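Local coordinates for protein GCN5-related N-acetyltransferase (Kribbella flavida, PDB 4MY0) that belongs to the GCN5-related N-acetyltransferases, binds acetyl-CoA and probably transfers its acetyl group to amines, perhaps those of aminoglycoside antibiotics, at residues Ala181-Ser193 / Ala380-Phe392. Sequence-based numbering, arbitrary orientation.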
# COMPACT_ATOMS: atom_id res chain seq x y z
N ALA C 181 -6.99 42.59 -11.68
CA ALA C 181 -6.13 42.64 -12.86
C ALA C 181 -6.34 41.40 -13.74
O ALA C 181 -6.34 41.50 -14.96
CB ALA C 181 -4.67 42.75 -12.45
N SER C 182 -6.49 40.24 -13.12
CA SER C 182 -6.69 39.01 -13.88
C SER C 182 -8.17 38.69 -14.17
O SER C 182 -8.47 37.73 -14.87
CB SER C 182 -6.04 37.83 -13.16
OG SER C 182 -6.80 37.46 -12.01
N ARG C 183 -9.09 39.52 -13.67
CA ARG C 183 -10.53 39.25 -13.80
C ARG C 183 -10.88 37.87 -13.27
O ARG C 183 -11.62 37.12 -13.91
CB ARG C 183 -10.99 39.41 -15.25
CG ARG C 183 -11.05 40.85 -15.70
CD ARG C 183 -10.98 40.92 -17.21
NE ARG C 183 -9.70 41.45 -17.65
CZ ARG C 183 -8.76 40.74 -18.27
NH1 ARG C 183 -8.97 39.45 -18.55
NH2 ARG C 183 -7.63 41.32 -18.63
N ALA C 184 -10.35 37.54 -12.11
CA ALA C 184 -10.49 36.20 -11.54
C ALA C 184 -11.95 35.90 -11.18
O ALA C 184 -12.74 36.80 -10.89
CB ALA C 184 -9.60 36.05 -10.33
N SER C 185 -12.28 34.61 -11.19
CA SER C 185 -13.63 34.17 -10.84
C SER C 185 -13.55 32.98 -9.90
O SER C 185 -12.63 32.15 -10.00
CB SER C 185 -14.40 33.76 -12.10
OG SER C 185 -14.76 34.89 -12.87
N GLY C 186 -14.52 32.88 -9.00
CA GLY C 186 -14.65 31.69 -8.18
C GLY C 186 -14.14 31.88 -6.76
O GLY C 186 -14.71 31.34 -5.82
N LEU C 187 -13.07 32.66 -6.61
CA LEU C 187 -12.39 32.79 -5.32
C LEU C 187 -13.24 33.39 -4.20
O LEU C 187 -14.03 34.32 -4.43
CB LEU C 187 -11.10 33.59 -5.51
CG LEU C 187 -10.12 32.80 -6.36
CD1 LEU C 187 -9.66 33.56 -7.59
CD2 LEU C 187 -8.93 32.37 -5.51
N LEU C 188 -13.08 32.87 -2.98
CA LEU C 188 -13.78 33.40 -1.81
C LEU C 188 -13.16 34.71 -1.32
O LEU C 188 -11.94 34.88 -1.37
CB LEU C 188 -13.77 32.40 -0.66
CG LEU C 188 -14.45 31.04 -0.81
CD1 LEU C 188 -14.37 30.26 0.50
CD2 LEU C 188 -15.88 31.24 -1.21
N VAL C 189 -14.01 35.61 -0.82
CA VAL C 189 -13.56 36.76 -0.05
C VAL C 189 -13.99 36.53 1.40
O VAL C 189 -15.19 36.39 1.68
CB VAL C 189 -14.23 38.06 -0.53
CG1 VAL C 189 -13.79 39.22 0.35
CG2 VAL C 189 -13.91 38.32 -1.98
N TRP C 190 -13.03 36.47 2.31
CA TRP C 190 -13.33 36.28 3.73
C TRP C 190 -13.35 37.63 4.43
O TRP C 190 -12.66 38.56 4.02
CB TRP C 190 -12.26 35.41 4.39
CG TRP C 190 -12.25 33.98 3.95
CD1 TRP C 190 -11.60 33.45 2.87
CD2 TRP C 190 -12.89 32.88 4.61
NE1 TRP C 190 -11.82 32.09 2.81
CE2 TRP C 190 -12.61 31.72 3.87
CE3 TRP C 190 -13.69 32.76 5.75
CZ2 TRP C 190 -13.09 30.46 4.23
CZ3 TRP C 190 -14.17 31.52 6.11
CH2 TRP C 190 -13.88 30.39 5.36
N PRO C 191 -14.12 37.73 5.53
CA PRO C 191 -14.03 38.93 6.39
C PRO C 191 -12.59 39.15 6.86
O PRO C 191 -11.85 38.18 7.04
CB PRO C 191 -14.90 38.56 7.59
CG PRO C 191 -15.85 37.50 7.07
CD PRO C 191 -15.07 36.73 6.04
N GLU C 192 -12.19 40.41 7.04
CA GLU C 192 -10.85 40.74 7.53
C GLU C 192 -10.55 40.06 8.87
O GLU C 192 -9.42 39.63 9.12
CB GLU C 192 -10.67 42.26 7.67
CG GLU C 192 -9.36 42.67 8.34
CD GLU C 192 -9.11 44.17 8.28
OE1 GLU C 192 -8.53 44.73 9.24
OE2 GLU C 192 -9.49 44.79 7.26
N SER C 193 -11.58 39.95 9.71
CA SER C 193 -11.47 39.32 11.02
C SER C 193 -11.06 37.85 10.89
O SER C 193 -10.18 37.37 11.62
CB SER C 193 -12.80 39.41 11.78
OG SER C 193 -13.75 38.48 11.28
N ALA C 380 -19.34 36.55 -23.63
CA ALA C 380 -19.78 37.37 -22.49
C ALA C 380 -19.36 36.78 -21.14
O ALA C 380 -18.71 37.45 -20.33
CB ALA C 380 -21.29 37.54 -22.53
N PHE C 381 -19.72 35.53 -20.91
CA PHE C 381 -19.42 34.88 -19.64
C PHE C 381 -18.04 34.21 -19.66
O PHE C 381 -17.64 33.56 -18.69
CB PHE C 381 -20.50 33.86 -19.29
CG PHE C 381 -21.83 34.48 -18.94
CD1 PHE C 381 -22.10 34.89 -17.64
CD2 PHE C 381 -22.81 34.67 -19.91
CE1 PHE C 381 -23.33 35.47 -17.31
CE2 PHE C 381 -24.04 35.24 -19.60
CZ PHE C 381 -24.30 35.64 -18.29
N GLY C 382 -17.32 34.39 -20.75
CA GLY C 382 -15.99 33.82 -20.87
C GLY C 382 -14.97 34.48 -19.96
O GLY C 382 -15.25 35.49 -19.31
N GLY C 383 -13.77 33.90 -19.91
CA GLY C 383 -12.70 34.44 -19.09
C GLY C 383 -12.00 33.31 -18.39
O GLY C 383 -12.15 32.15 -18.78
N ALA C 384 -11.23 33.63 -17.35
CA ALA C 384 -10.50 32.60 -16.62
C ALA C 384 -11.45 31.59 -15.96
O ALA C 384 -12.55 31.95 -15.52
CB ALA C 384 -9.58 33.23 -15.59
N ALA C 385 -11.03 30.34 -15.90
CA ALA C 385 -11.85 29.27 -15.33
C ALA C 385 -12.02 29.50 -13.83
O ALA C 385 -11.04 29.72 -13.11
CB ALA C 385 -11.20 27.91 -15.61
N PRO C 386 -13.28 29.44 -13.33
CA PRO C 386 -13.50 29.73 -11.91
C PRO C 386 -12.88 28.65 -11.04
O PRO C 386 -12.96 27.46 -11.36
CB PRO C 386 -15.03 29.71 -11.77
CG PRO C 386 -15.53 28.95 -12.96
CD PRO C 386 -14.53 29.15 -14.05
N TYR C 387 -12.24 29.08 -9.96
CA TYR C 387 -11.68 28.14 -9.01
C TYR C 387 -11.67 28.79 -7.65
O TYR C 387 -11.92 29.99 -7.51
CB TYR C 387 -10.25 27.75 -9.40
CG TYR C 387 -9.24 28.86 -9.21
CD1 TYR C 387 -8.41 28.89 -8.09
CD2 TYR C 387 -9.13 29.89 -10.13
CE1 TYR C 387 -7.48 29.92 -7.90
CE2 TYR C 387 -8.20 30.93 -9.96
CZ TYR C 387 -7.38 30.93 -8.84
OH TYR C 387 -6.47 31.94 -8.65
N MSE C 388 -11.34 27.99 -6.65
CA MSE C 388 -11.37 28.41 -5.27
C MSE C 388 -10.15 27.77 -4.62
O MSE C 388 -9.73 26.68 -5.04
CB MSE C 388 -12.63 27.84 -4.61
CG MSE C 388 -13.20 28.67 -3.52
SE MSE C 388 -14.81 27.77 -2.90
CE MSE C 388 -16.08 28.54 -4.12
N LEU C 389 -9.58 28.42 -3.61
CA LEU C 389 -8.47 27.83 -2.87
C LEU C 389 -8.97 27.07 -1.65
O LEU C 389 -8.31 26.14 -1.17
CB LEU C 389 -7.47 28.91 -2.44
CG LEU C 389 -6.99 29.74 -3.61
CD1 LEU C 389 -6.23 30.98 -3.12
CD2 LEU C 389 -6.14 28.90 -4.58
N ASP C 390 -10.14 27.46 -1.15
CA ASP C 390 -10.61 26.94 0.12
C ASP C 390 -11.71 25.89 -0.05
O ASP C 390 -12.43 25.89 -1.05
CB ASP C 390 -11.16 28.07 1.00
CG ASP C 390 -10.20 29.25 1.11
OD1 ASP C 390 -9.19 29.13 1.83
OD2 ASP C 390 -10.47 30.30 0.47
N TYR C 391 -11.83 25.02 0.94
CA TYR C 391 -12.98 24.15 1.08
C TYR C 391 -13.79 24.66 2.27
O TYR C 391 -13.20 25.20 3.21
CB TYR C 391 -12.52 22.72 1.36
CG TYR C 391 -13.64 21.77 1.68
CD1 TYR C 391 -14.34 21.13 0.67
CD2 TYR C 391 -14.03 21.54 3.00
CE1 TYR C 391 -15.39 20.27 0.96
CE2 TYR C 391 -15.07 20.69 3.29
CZ TYR C 391 -15.76 20.05 2.27
OH TYR C 391 -16.81 19.20 2.55
N PHE C 392 -15.11 24.50 2.23
CA PHE C 392 -15.94 24.81 3.41
C PHE C 392 -17.16 23.89 3.44
O PHE C 392 -17.52 23.32 2.40
CB PHE C 392 -16.38 26.28 3.43
CG PHE C 392 -17.23 26.69 2.24
CD1 PHE C 392 -16.62 27.08 1.05
CD2 PHE C 392 -18.62 26.66 2.30
CE1 PHE C 392 -17.39 27.46 -0.06
CE2 PHE C 392 -19.40 27.03 1.20
CZ PHE C 392 -18.78 27.43 0.02
OXT PHE C 392 -17.79 23.71 4.49
O HOH W 1 -10.33 32.73 -12.20
O HOH W 2 -10.81 30.70 -2.30
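The C-terminal tail of the chain, which follows helix 371-380 in the sterol carrier protein region, passes alongside the linker that follows helix 168-182 in the second GNAT domain, and Y387 and L187 meet midway along. L187 lays CG over one face of the Y387 ring, offset toward the rim, and CD1 sits 3.7 Å from CZ of Y387. The ring reaches back to L187 because its CG is tucked between backbone N and carbonyl carbon (chi1 71°), although CB starts away from the linker. With an alanine at Y387, L187 would probably lose the ring against its two methyls, and a gap would be likely beside L389, whose CG touches L187 CD2. One direct backbone bond ties the segments, Y387 N to S185 O at 3.1 Å. G186 lies right against the tail, where a CB would clash with Y387 O.

Further along, L188 packs CG against CG of M388, a selenomethionine, at 3.8 Å, and sends CD1 to the F392 ring. W190 points NE1 nearly straight at D390 OD2, a weak bond of 3.2 Å in the plane of the indole, with the carboxylate turned 88° to the ring. Water 2 donates to the same OD2 and accepts from L188 N and L389 N, stitching both backbones together.

Strand 61-75 flanks the pair: backbone bonds join G186 and L187 to W74, and F71 meets W190 and F392 edge-to-face. The backbone of M388 hydrogen-bonds to that of H139 in strand 135-146, while H179 of helix 168-182 lies against L187.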